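Local coordinates for protein alpha-1,3-glucanase (Bacillus circulans, PDB 5ZRU) that hydrolyses alpha-1,3-glucan as a GH87 glycoside hydrolase, of which this chain is the catalytic unit, and binds calcium and zinc ions, at residues A[471-482]-A[499-510]; A[409-417]-A[443-453]. All coordinates share one frame; numbering follows the deposited sequence.

Contact 1. Residues A[471-482]-A[499-510]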
loop_
_atom_site.group_PDB
_atom_site.type_symbol
_atom_site.label_atom_id
_atom_site.label_comp_id
_atom_site.label_asym_id
_atom_site.label_seq_id
_atom_site.Cartn_x
_atom_site.Cartn_y
_atom_site.Cartn_z
ATOM N N GLU A 471 14.735 -9.411 -13.665
ATOM C CA GLU A 471 14.940 -9.580 -12.237
ATOM C C GLU A 471 15.092 -8.236 -11.528
ATOM O O GLU A 471 15.521 -7.238 -12.116
ATOM C CB GLU A 471 16.181 -10.449 -11.978
ATOM C CG GLU A 471 17.484 -9.888 -12.542
ATOM C CD GLU A 471 17.784 -10.334 -13.984
ATOM O OE1 GLU A 471 16.865 -10.786 -14.699
ATOM O OE2 GLU A 471 18.955 -10.204 -14.411
ATOM N N ARG A 472 14.710 -8.222 -10.246
ATOM C CA ARG A 472 14.912 -7.090 -9.352
ATOM C C ARG A 472 15.324 -7.624 -7.986
ATOM O O ARG A 472 14.840 -8.675 -7.555
ATOM C CB ARG A 472 13.643 -6.230 -9.206
ATOM C CG ARG A 472 13.222 -5.510 -10.493
ATOM C CD ARG A 472 14.143 -4.343 -10.780
ATOM N NE ARG A 472 13.894 -3.772 -12.106
ATOM C CZ ARG A 472 14.607 -2.782 -12.630
ATOM N NH1 ARG A 472 15.598 -2.237 -11.931
ATOM N NH2 ARG A 472 14.321 -2.324 -13.842
ATOM N N GLY A 473 16.221 -6.901 -7.320
ATOM C CA GLY A 473 16.644 -7.307 -6.000
ATOM C C GLY A 473 15.555 -7.086 -4.969
ATOM O O GLY A 473 14.618 -6.315 -5.172
ATOM N N ALA A 474 15.649 -7.812 -3.856
ATOM C CA ALA A 474 14.846 -7.430 -2.696
ATOM C C ALA A 474 15.122 -5.976 -2.335
ATOM O O ALA A 474 14.206 -5.220 -1.984
ATOM C CB ALA A 474 15.141 -8.362 -1.513
ATOM N N ILE A 475 16.384 -5.572 -2.421
ATOM C CA ILE A 475 16.791 -4.170 -2.477
ATOM C C ILE A 475 17.354 -3.947 -3.869
ATOM O O ILE A 475 18.292 -4.643 -4.275
ATOM C CB ILE A 475 17.839 -3.834 -1.405
ATOM C CG1 ILE A 475 17.278 -4.061 0.002
ATOM C CG2 ILE A 475 18.352 -2.400 -1.574
ATOM C CD1 ILE A 475 18.313 -3.790 1.114
ATOM N N ASP A 476 16.799 -2.980 -4.604
ATOM C CA ASP A 476 17.161 -2.788 -6.006
ATOM C C ASP A 476 17.579 -1.347 -6.240
ATOM O O ASP A 476 16.792 -0.419 -6.021
ATOM C CB ASP A 476 16.007 -3.173 -6.940
ATOM C CG ASP A 476 16.469 -3.373 -8.369
ATOM O OD1 ASP A 476 16.515 -2.383 -9.140
ATOM O OD2 ASP A 476 16.832 -4.515 -8.705
ATOM N N LEU A 477 18.806 -1.161 -6.709
ATOM C CA LEU A 477 19.352 0.159 -6.963
ATOM C C LEU A 477 19.718 0.262 -8.437
ATOM O O LEU A 477 20.486 -0.557 -8.953
ATOM C CB LEU A 477 20.571 0.426 -6.077
ATOM C CG LEU A 477 20.369 0.151 -4.575
ATOM C CD1 LEU A 477 21.676 0.359 -3.814
ATOM C CD2 LEU A 477 19.269 1.048 -3.993
ATOM N N GLU A 478 19.188 1.281 -9.099
ATOM C CA GLU A 478 19.307 1.417 -10.546
ATOM C C GLU A 478 19.783 2.829 -10.856
ATOM O O GLU A 478 19.060 3.797 -10.606
ATOM C CB GLU A 478 17.971 1.124 -11.224
ATOM C CG GLU A 478 17.991 1.296 -12.726
ATOM C CD GLU A 478 16.600 1.185 -13.328
ATOM O OE1 GLU A 478 15.936 0.148 -13.109
ATOM O OE2 GLU A 478 16.165 2.152 -13.991
ATOM N N ALA A 479 20.998 2.950 -11.383
ATOM C CA ALA A 479 21.533 4.255 -11.774
ATOM C C ALA A 479 21.180 4.465 -13.243
ATOM O O ALA A 479 22.020 4.421 -14.142
ATOM C CB ALA A 479 23.030 4.343 -11.509
ATOM N N SER A 480 19.873 4.661 -13.452
ATOM C CA SER A 480 19.294 4.700 -14.789
ATOM C C SER A 480 19.952 5.783 -15.637
ATOM O O SER A 480 20.350 5.541 -16.782
ATOM C CB SER A 480 17.792 4.965 -14.688
ATOM O OG SER A 480 17.278 4.546 -13.410
ATOM N N ASN A 481 20.047 7.001 -15.104
ATOM C CA ASN A 481 20.634 8.085 -15.872
ATOM C C ASN A 481 21.675 8.759 -14.984
ATOM O O ASN A 481 22.871 8.707 -15.279
ATOM C CB ASN A 481 19.518 8.995 -16.391
ATOM C CG ASN A 481 19.771 10.457 -16.132
ATOM O OD1 ASN A 481 20.553 11.116 -16.841
ATOM N ND2 ASN A 481 19.111 10.987 -15.111
ATOM N N ASP A 482 21.257 9.306 -13.869
ATOM C CA ASP A 482 22.180 9.905 -12.918
ATOM C C ASP A 482 22.621 8.873 -11.881
ATOM O O ASP A 482 22.034 7.791 -11.775
ATOM C CB ASP A 482 21.519 11.100 -12.242
ATOM C CG ASP A 482 21.465 12.327 -13.140
ATOM O OD1 ASP A 482 22.407 12.545 -13.936
ATOM O OD2 ASP A 482 20.491 13.083 -13.026
ATOM N N ARG A 499 14.857 -13.790 -6.118
ATOM C CA ARG A 499 16.073 -13.909 -6.919
ATOM C C ARG A 499 17.260 -13.411 -6.089
ATOM O O ARG A 499 17.606 -14.049 -5.095
ATOM C CB ARG A 499 15.929 -13.164 -8.257
ATOM C CG ARG A 499 17.033 -13.514 -9.288
ATOM C CD ARG A 499 17.057 -15.024 -9.644
ATOM N NE ARG A 499 17.971 -15.301 -10.760
ATOM C CZ ARG A 499 17.663 -15.089 -12.037
ATOM N NH1 ARG A 499 16.466 -14.620 -12.358
ATOM N NH2 ARG A 499 18.544 -15.358 -13.001
ATOM N N SER A 500 17.897 -12.297 -6.448
ATOM C CA SER A 500 19.037 -11.818 -5.670
ATOM C C SER A 500 18.600 -10.831 -4.590
ATOM O O SER A 500 17.681 -10.033 -4.792
ATOM C CB SER A 500 20.099 -11.175 -6.572
ATOM O OG SER A 500 20.677 -12.149 -7.433
ATOM N N ALA A 501 19.265 -10.891 -3.432
ATOM C CA ALA A 501 18.860 -10.042 -2.310
ATOM C C ALA A 501 19.145 -8.566 -2.580
ATOM O O ALA A 501 18.294 -7.704 -2.334
ATOM C CB ALA A 501 19.558 -10.492 -1.020
ATOM N N ILE A 502 20.342 -8.244 -3.055
ATOM C CA ILE A 502 20.736 -6.860 -3.303
ATOM C C ILE A 502 21.254 -6.765 -4.731
ATOM O O ILE A 502 22.148 -7.528 -5.113
ATOM C CB ILE A 502 21.810 -6.388 -2.306
ATOM C CG1 ILE A 502 21.314 -6.569 -0.872
ATOM C CG2 ILE A 502 22.165 -4.928 -2.547
ATOM C CD1 ILE A 502 22.406 -6.351 0.156
ATOM N N GLN A 503 20.697 -5.830 -5.511
ATOM C CA GLN A 503 20.950 -5.729 -6.953
ATOM C C GLN A 503 21.309 -4.297 -7.333
ATOM O O GLN A 503 20.607 -3.355 -6.943
ATOM C CB GLN A 503 19.718 -6.195 -7.751
ATOM C CG GLN A 503 19.749 -5.915 -9.257
ATOM C CD GLN A 503 18.626 -6.643 -9.997
ATOM O OE1 GLN A 503 18.293 -7.772 -9.657
ATOM N NE2 GLN A 503 18.041 -5.995 -11.004
ATOM N N PHE A 504 22.403 -4.140 -8.094
ATOM C CA PHE A 504 22.875 -2.859 -8.614
ATOM C C PHE A 504 22.977 -2.941 -10.128
ATOM O O PHE A 504 23.549 -3.897 -10.652
ATOM C CB PHE A 504 24.296 -2.474 -8.145
ATOM C CG PHE A 504 24.502 -2.410 -6.668
ATOM C CD1 PHE A 504 24.615 -3.569 -5.915
ATOM C CD2 PHE A 504 24.702 -1.188 -6.045
ATOM C CE1 PHE A 504 24.867 -3.502 -4.554
ATOM C CE2 PHE A 504 24.958 -1.124 -4.674
ATOM C CZ PHE A 504 25.032 -2.278 -3.943
ATOM N N GLY A 505 22.511 -1.915 -10.830
ATOM C CA GLY A 505 22.727 -1.914 -12.264
ATOM C C GLY A 505 22.428 -0.584 -12.923
ATOM O O GLY A 505 22.088 0.402 -12.264
ATOM N N TYR A 506 22.538 -0.605 -14.260
ATOM C CA TYR A 506 22.604 0.557 -15.149
ATOM C C TYR A 506 23.879 1.347 -14.867
ATOM O O TYR A 506 24.585 1.062 -13.893
ATOM C CB TYR A 506 21.332 1.415 -15.055
ATOM C CG TYR A 506 20.177 0.728 -15.767
ATOM C CD1 TYR A 506 19.558 -0.371 -15.198
ATOM C CD2 TYR A 506 19.748 1.142 -17.026
ATOM C CE1 TYR A 506 18.520 -1.034 -15.833
ATOM C CE2 TYR A 506 18.705 0.474 -17.683
ATOM C CZ TYR A 506 18.098 -0.615 -17.070
ATOM O OH TYR A 506 17.066 -1.303 -17.676
ATOM N N GLY A 507 24.211 2.296 -15.739
ATOM C CA GLY A 507 25.548 2.843 -15.829
ATOM C C GLY A 507 25.771 4.217 -15.238
ATOM O O GLY A 507 26.872 4.762 -15.390
ATOM N N GLY A 508 24.788 4.786 -14.536
ATOM C CA GLY A 508 24.921 6.151 -14.058
ATOM C C GLY A 508 25.887 6.329 -12.900
ATOM O O GLY A 508 26.280 7.465 -12.613
ATOM N N GLY A 509 26.244 5.255 -12.216
ATOM C CA GLY A 509 27.244 5.319 -11.167
ATOM C C GLY A 509 26.662 5.038 -9.788
ATOM O O GLY A 509 25.489 5.316 -9.504
ATOM N N PHE A 510 27.504 4.487 -8.910
ATOM C CA PHE A 510 27.154 4.234 -7.515
ATOM C C PHE A 510 28.273 4.761 -6.629
ATOM O O PHE A 510 29.412 4.294 -6.719
ATOM C CB PHE A 510 26.913 2.742 -7.265
ATOM C CG PHE A 510 25.692 2.219 -7.962
ATOM C CD1 PHE A 510 24.454 2.270 -7.344
ATOM C CD2 PHE A 510 25.777 1.700 -9.244
ATOM C CE1 PHE A 510 23.312 1.802 -7.987
ATOM C CE2 PHE A 510 24.640 1.234 -9.906
ATOM C CZ PHE A 510 23.404 1.280 -9.268
HETATM O O HOH W 1 14.969 -12.799 -14.517
HETATM O O HOH W 2 15.351 -10.792 -5.887
HETATM O O HOH W 3 22.538 3.271 -17.826
HETATM O O HOH W 4 26.063 9.322 -14.536
#

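Contact 2. Residues A[409-417]-A[443-453]. With SO4 (sulfate ion), chain D.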
loop_
_atom_site.group_PDB
_atom_site.type_symbol
_atom_site.label_atom_id
_atom_site.label_comp_id
_atom_site.label_asym_id
_atom_site.label_seq_id
_atom_site.Cartn_x
_atom_site.Cartn_y
_atom_site.Cartn_z
ATOM N N GLY A 409 8.031 -1.768 -2.301
ATOM C CA GLY A 409 7.362 -1.329 -1.085
ATOM C C GLY A 409 7.701 0.104 -0.708
ATOM O O GLY A 409 6.821 0.883 -0.327
ATOM N N ILE A 410 8.982 0.471 -0.802
ATOM C CA ILE A 410 9.455 1.817 -0.494
ATOM C C ILE A 410 10.395 2.250 -1.604
ATOM O O ILE A 410 11.246 1.464 -2.033
ATOM C CB ILE A 410 10.185 1.874 0.865
ATOM C CG1 ILE A 410 9.228 1.509 2.002
ATOM C CG2 ILE A 410 10.840 3.250 1.073
ATOM C CD1 ILE A 410 9.876 1.541 3.379
ATOM N N ALA A 411 10.256 3.497 -2.064
ATOM C CA ALA A 411 11.108 3.991 -3.142
ATOM C C ALA A 411 11.489 5.452 -2.928
ATOM O O ALA A 411 10.649 6.269 -2.536
ATOM C CB ALA A 411 10.413 3.852 -4.503
ATOM N N PHE A 412 12.752 5.783 -3.225
ATOM C CA PHE A 412 13.203 7.168 -3.284
ATOM C C PHE A 412 13.770 7.412 -4.677
ATOM O O PHE A 412 14.564 6.607 -5.177
ATOM C CB PHE A 412 14.275 7.502 -2.226
ATOM C CG PHE A 412 13.814 7.363 -0.790
ATOM C CD1 PHE A 412 12.582 7.858 -0.378
ATOM C CD2 PHE A 412 14.630 6.735 0.145
ATOM C CE1 PHE A 412 12.166 7.736 0.943
ATOM C CE2 PHE A 412 14.227 6.598 1.479
ATOM C CZ PHE A 412 12.990 7.101 1.880
ATOM N N PHE A 413 13.370 8.521 -5.295
ATOM C CA PHE A 413 13.792 8.829 -6.657
ATOM C C PHE A 413 14.640 10.089 -6.780
ATOM O O PHE A 413 15.108 10.395 -7.885
ATOM C CB PHE A 413 12.554 8.931 -7.554
ATOM C CG PHE A 413 11.751 7.661 -7.575
ATOM C CD1 PHE A 413 12.332 6.483 -8.012
ATOM C CD2 PHE A 413 10.441 7.629 -7.120
ATOM C CE1 PHE A 413 11.621 5.289 -8.011
ATOM C CE2 PHE A 413 9.719 6.437 -7.130
ATOM C CZ PHE A 413 10.311 5.271 -7.576
ATOM N N GLY A 414 14.871 10.814 -5.694
ATOM C CA GLY A 414 15.709 11.993 -5.766
ATOM C C GLY A 414 15.618 12.788 -4.480
ATOM O O GLY A 414 14.988 12.361 -3.509
ATOM N N GLY A 415 16.256 13.958 -4.501
ATOM C CA GLY A 415 16.285 14.827 -3.340
ATOM C C GLY A 415 17.357 14.481 -2.321
ATOM O O GLY A 415 18.403 13.919 -2.669
ATOM N N SER A 416 17.113 14.817 -1.055
ATOM C CA SER A 416 18.139 14.681 -0.033
ATOM C C SER A 416 17.507 14.340 1.310
ATOM O O SER A 416 16.393 14.776 1.619
ATOM C CB SER A 416 18.957 15.978 0.072
ATOM O OG SER A 416 19.903 15.920 1.118
ATOM N N GLY A 417 18.234 13.563 2.108
ATOM C CA GLY A 417 17.952 13.427 3.534
ATOM C C GLY A 417 16.793 12.530 3.920
ATOM O O GLY A 417 16.385 12.547 5.088
ATOM N N TYR A 443 14.424 16.240 -9.890
ATOM C CA TYR A 443 15.698 16.183 -9.183
ATOM C C TYR A 443 16.100 14.747 -8.905
ATOM O O TYR A 443 15.253 13.906 -8.584
ATOM C CB TYR A 443 15.616 16.924 -7.853
ATOM C CG TYR A 443 15.117 18.331 -7.969
ATOM C CD1 TYR A 443 15.997 19.384 -8.189
ATOM C CD2 TYR A 443 13.766 18.608 -7.849
ATOM C CE1 TYR A 443 15.537 20.679 -8.282
ATOM C CE2 TYR A 443 13.296 19.888 -7.938
ATOM C CZ TYR A 443 14.181 20.922 -8.158
ATOM O OH TYR A 443 13.689 22.199 -8.245
ATOM N N HIS A 444 17.402 14.476 -9.007
ATOM C CA HIS A 444 17.948 13.192 -8.575
ATOM C C HIS A 444 18.802 13.399 -7.326
ATOM O O HIS A 444 18.360 14.105 -6.410
ATOM C CB HIS A 444 18.682 12.527 -9.743
ATOM C CG HIS A 444 17.758 12.169 -10.865
ATOM N ND1 HIS A 444 18.109 12.248 -12.197
ATOM C CD2 HIS A 444 16.466 11.760 -10.840
ATOM C CE1 HIS A 444 17.076 11.889 -12.942
ATOM N NE2 HIS A 444 16.068 11.584 -12.142
ATOM N N PHE A 445 19.997 12.799 -7.246
ATOM C CA PHE A 445 20.687 12.672 -5.962
ATOM C C PHE A 445 21.966 13.493 -5.870
ATOM O O PHE A 445 22.759 13.273 -4.949
ATOM C CB PHE A 445 20.995 11.195 -5.668
ATOM C CG PHE A 445 19.764 10.333 -5.583
ATOM C CD1 PHE A 445 18.941 10.389 -4.461
ATOM C CD2 PHE A 445 19.411 9.500 -6.630
ATOM C CE1 PHE A 445 17.788 9.619 -4.392
ATOM C CE2 PHE A 445 18.266 8.735 -6.569
ATOM C CZ PHE A 445 17.455 8.797 -5.446
ATOM N N GLN A 446 22.187 14.431 -6.793
ATOM C CA GLN A 446 23.469 15.131 -6.832
ATOM C C GLN A 446 23.716 15.915 -5.549
ATOM O O GLN A 446 24.857 15.999 -5.076
ATOM C CB GLN A 446 23.524 16.064 -8.039
ATOM C CG GLN A 446 24.808 16.878 -8.101
ATOM C CD GLN A 446 24.859 17.807 -9.295
ATOM O OE1 GLN A 446 25.036 17.367 -10.433
ATOM N NE2 GLN A 446 24.702 19.103 -9.042
ATOM N N ASN A 447 22.666 16.499 -4.971
ATOM C CA ASN A 447 22.785 17.253 -3.730
ATOM C C ASN A 447 22.255 16.482 -2.526
ATOM O O ASN A 447 21.836 17.083 -1.533
ATOM C CB ASN A 447 22.082 18.601 -3.873
ATOM C CG ASN A 447 22.760 19.481 -4.904
ATOM O OD1 ASN A 447 23.983 19.614 -4.904
ATOM N ND2 ASN A 447 21.978 20.058 -5.803
ATOM N N ASN A 448 22.279 15.154 -2.592
ATOM C CA ASN A 448 21.842 14.326 -1.474
ATOM C C ASN A 448 22.947 14.278 -0.424
ATOM O O ASN A 448 24.031 13.740 -0.676
ATOM C CB ASN A 448 21.501 12.919 -1.950
ATOM C CG ASN A 448 21.168 11.997 -0.806
ATOM O OD1 ASN A 448 20.620 12.432 0.213
ATOM N ND2 ASN A 448 21.503 10.715 -0.956
ATOM N N THR A 449 22.673 14.835 0.754
ATOM C CA THR A 449 23.611 14.770 1.870
ATOM C C THR A 449 23.619 13.407 2.541
ATOM O O THR A 449 24.545 13.108 3.307
ATOM C CB THR A 449 23.274 15.846 2.910
ATOM O OG1 THR A 449 21.965 15.605 3.445
ATOM C CG2 THR A 449 23.310 17.228 2.264
ATOM N N GLY A 450 22.604 12.588 2.289
ATOM C CA GLY A 450 22.589 11.235 2.794
ATOM C C GLY A 450 21.176 10.722 2.979
ATOM O O GLY A 450 20.325 11.420 3.535
ATOM N N ILE A 451 20.929 9.501 2.517
ATOM C CA ILE A 451 19.663 8.801 2.681
ATOM C C ILE A 451 19.933 7.538 3.485
ATOM O O ILE A 451 20.980 6.902 3.313
ATOM C CB ILE A 451 19.047 8.481 1.296
ATOM C CG1 ILE A 451 18.434 9.744 0.682
ATOM C CG2 ILE A 451 18.050 7.307 1.361
ATOM C CD1 ILE A 451 18.063 9.591 -0.799
ATOM N N VAL A 452 19.013 7.185 4.386
ATOM C CA VAL A 452 19.225 6.082 5.316
ATOM C C VAL A 452 18.052 5.112 5.241
ATOM O O VAL A 452 16.891 5.532 5.301
ATOM C CB VAL A 452 19.394 6.584 6.764
ATOM C CG1 VAL A 452 19.377 5.412 7.736
ATOM C CG2 VAL A 452 20.683 7.376 6.899
ATOM N N PHE A 453 18.362 3.817 5.141
ATOM C CA PHE A 453 17.418 2.733 5.398
ATOM C C PHE A 453 17.929 1.956 6.599
ATOM O O PHE A 453 19.110 1.595 6.643
ATOM C CB PHE A 453 17.296 1.779 4.203
ATOM C CG PHE A 453 16.760 2.423 2.950
ATOM C CD1 PHE A 453 17.611 3.056 2.054
ATOM C CD2 PHE A 453 15.403 2.378 2.667
ATOM C CE1 PHE A 453 17.120 3.634 0.898
ATOM C CE2 PHE A 453 14.902 2.961 1.512
ATOM C CZ PHE A 453 15.763 3.588 0.623
HETATM S S SO4 D . 20.383 16.400 -9.821
HETATM O O1 SO4 D . 21.313 16.153 -10.927
HETATM O O2 SO4 D . 20.513 15.322 -8.856
HETATM O O3 SO4 D . 20.703 17.674 -9.179
HETATM O O4 SO4 D . 19.020 16.440 -10.347
#

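Contact 1. Residues A[471-482]-A[499-510]
Glu471 offers its backbone O to the side-chain amide of Gln503: NE2 donates over 3.0 Å at a nearly straight 165°, coming from above the carbonyl plane. Its carboxylate reaches Arg499 through a water, and Ser531 also binds it. A CB on Gly473 would run into Gln503 CB. Gly473 N donates to Asp476 OD2, on its anti lone pair. Strands 475-478 and 502-505 run parallel; their ladder opens with Ile475 N to Ala501 O at 2.9 Å and continues to Ala479 N, which donates to Gly505 O. Asp476 lies alongside Gln503, CG anti to the backbone N (chi1 -163°), and its OD1 takes Arg472 NH1 at 2.9 Å. Leu477 points to the other face, where CD1 meets Phe504 CE2 and CB meets Phe510 CE1. Glu478 runs alongside Tyr506, CG 3.4 Å from Tyr506 CD1 and the carboxylate carbon over one ring face, while OE1 receives Arg472 NH1 at 2.7 Å and OE2 accepts from Ser480 OG. With an alanine in place of Glu478, Arg472 would probably lose one of its two carboxylate partners within the segment, Ser480 OG its acceptor and the tyrosine ring the cover on that face. Ala479 has its CB over the Phe510 ring and its O bound by Gly508 N at 2.8 Å. Strand 475-478 lies between 435-437 and 502-505 in the parallel ladder, with strands 487-495 and 513-523 packing against the Ile475 and Ile502 face.

Contact 2. Residues A[409-417]-A[443-453]
Phe412 meets Phe453 obliquely, Phe412 CD2 lying 3.4 Å from Phe453 CZ with the ring planes 36° apart. The two side chains slide past each other in opposite directions. Ile451 adds its CG2 methyl to the same Phe412 carbon, while Ile410 CG2 touches the edge of the Phe453 ring. Further along, the Phe445 ring lies against the backbone of 412-414: Gly414 CA sits over one face, 3.8 Å from the ring centroid, and Phe412 O lies at the edge. That carbonyl oxygen and Gly415 O are buried without a polar partner. Gly414 has to be bare, because a CB would run into Tyr443 O; beside it Gly415 N donates to His444 O at 2.8 Å. Ser416 turns OG anti to the backbone N (chi1 176°), which carries the hydroxyl to Thr449 N, bonded at 3.0 Å and 169°. Asn448 OD1 takes Gly417 N at 3.3 Å and Gly450 N at 2.9 Å, approached from opposite faces of its amide plane, while its ND2 goes to Lys485 O. A sulfate, probably from the crystallisation liquor, is held by two backbone N-H groups, Gln446 N to O2 at 2.8 Å and His444 N to O4. Asn448 closes the type I beta turn from Phe445 and opens an Asx turn to Gly450 N. Phe412, Phe445 and Phe453 packed between successive stretches of chain, with a turn-rich loop leading into strand 451-459, are consistent with the right-handed parallel beta-helix of the pectate-lyase-like clan.

How the contacts relate
Contacts 1 and 2 follow one another along the chain. Strand 411-412 of contact 2 lies in the same parallel ladder as contact 1, two steps from 475-478 by way of 435-437, while 451-459 belongs to another face of the beta-helix. Their centres are about 15 Å apart, yet they touch: Asp482 OD2 comes 2.7 Å from His444 ND1, a probable hydrogen bond, and Asn481 packs on the same imidazole. A bound sulfate is about 4 Å from the side chain of Asp482. The Phe413 side chain is about 6 Å from a bound calcium ion, that of Glu478 about 13 Å from one. Asp376, a calcium ligand of this protein though without calcium in this model, has its side chain about 3 Å from that of Phe413 and 9 Å from that of Asp476.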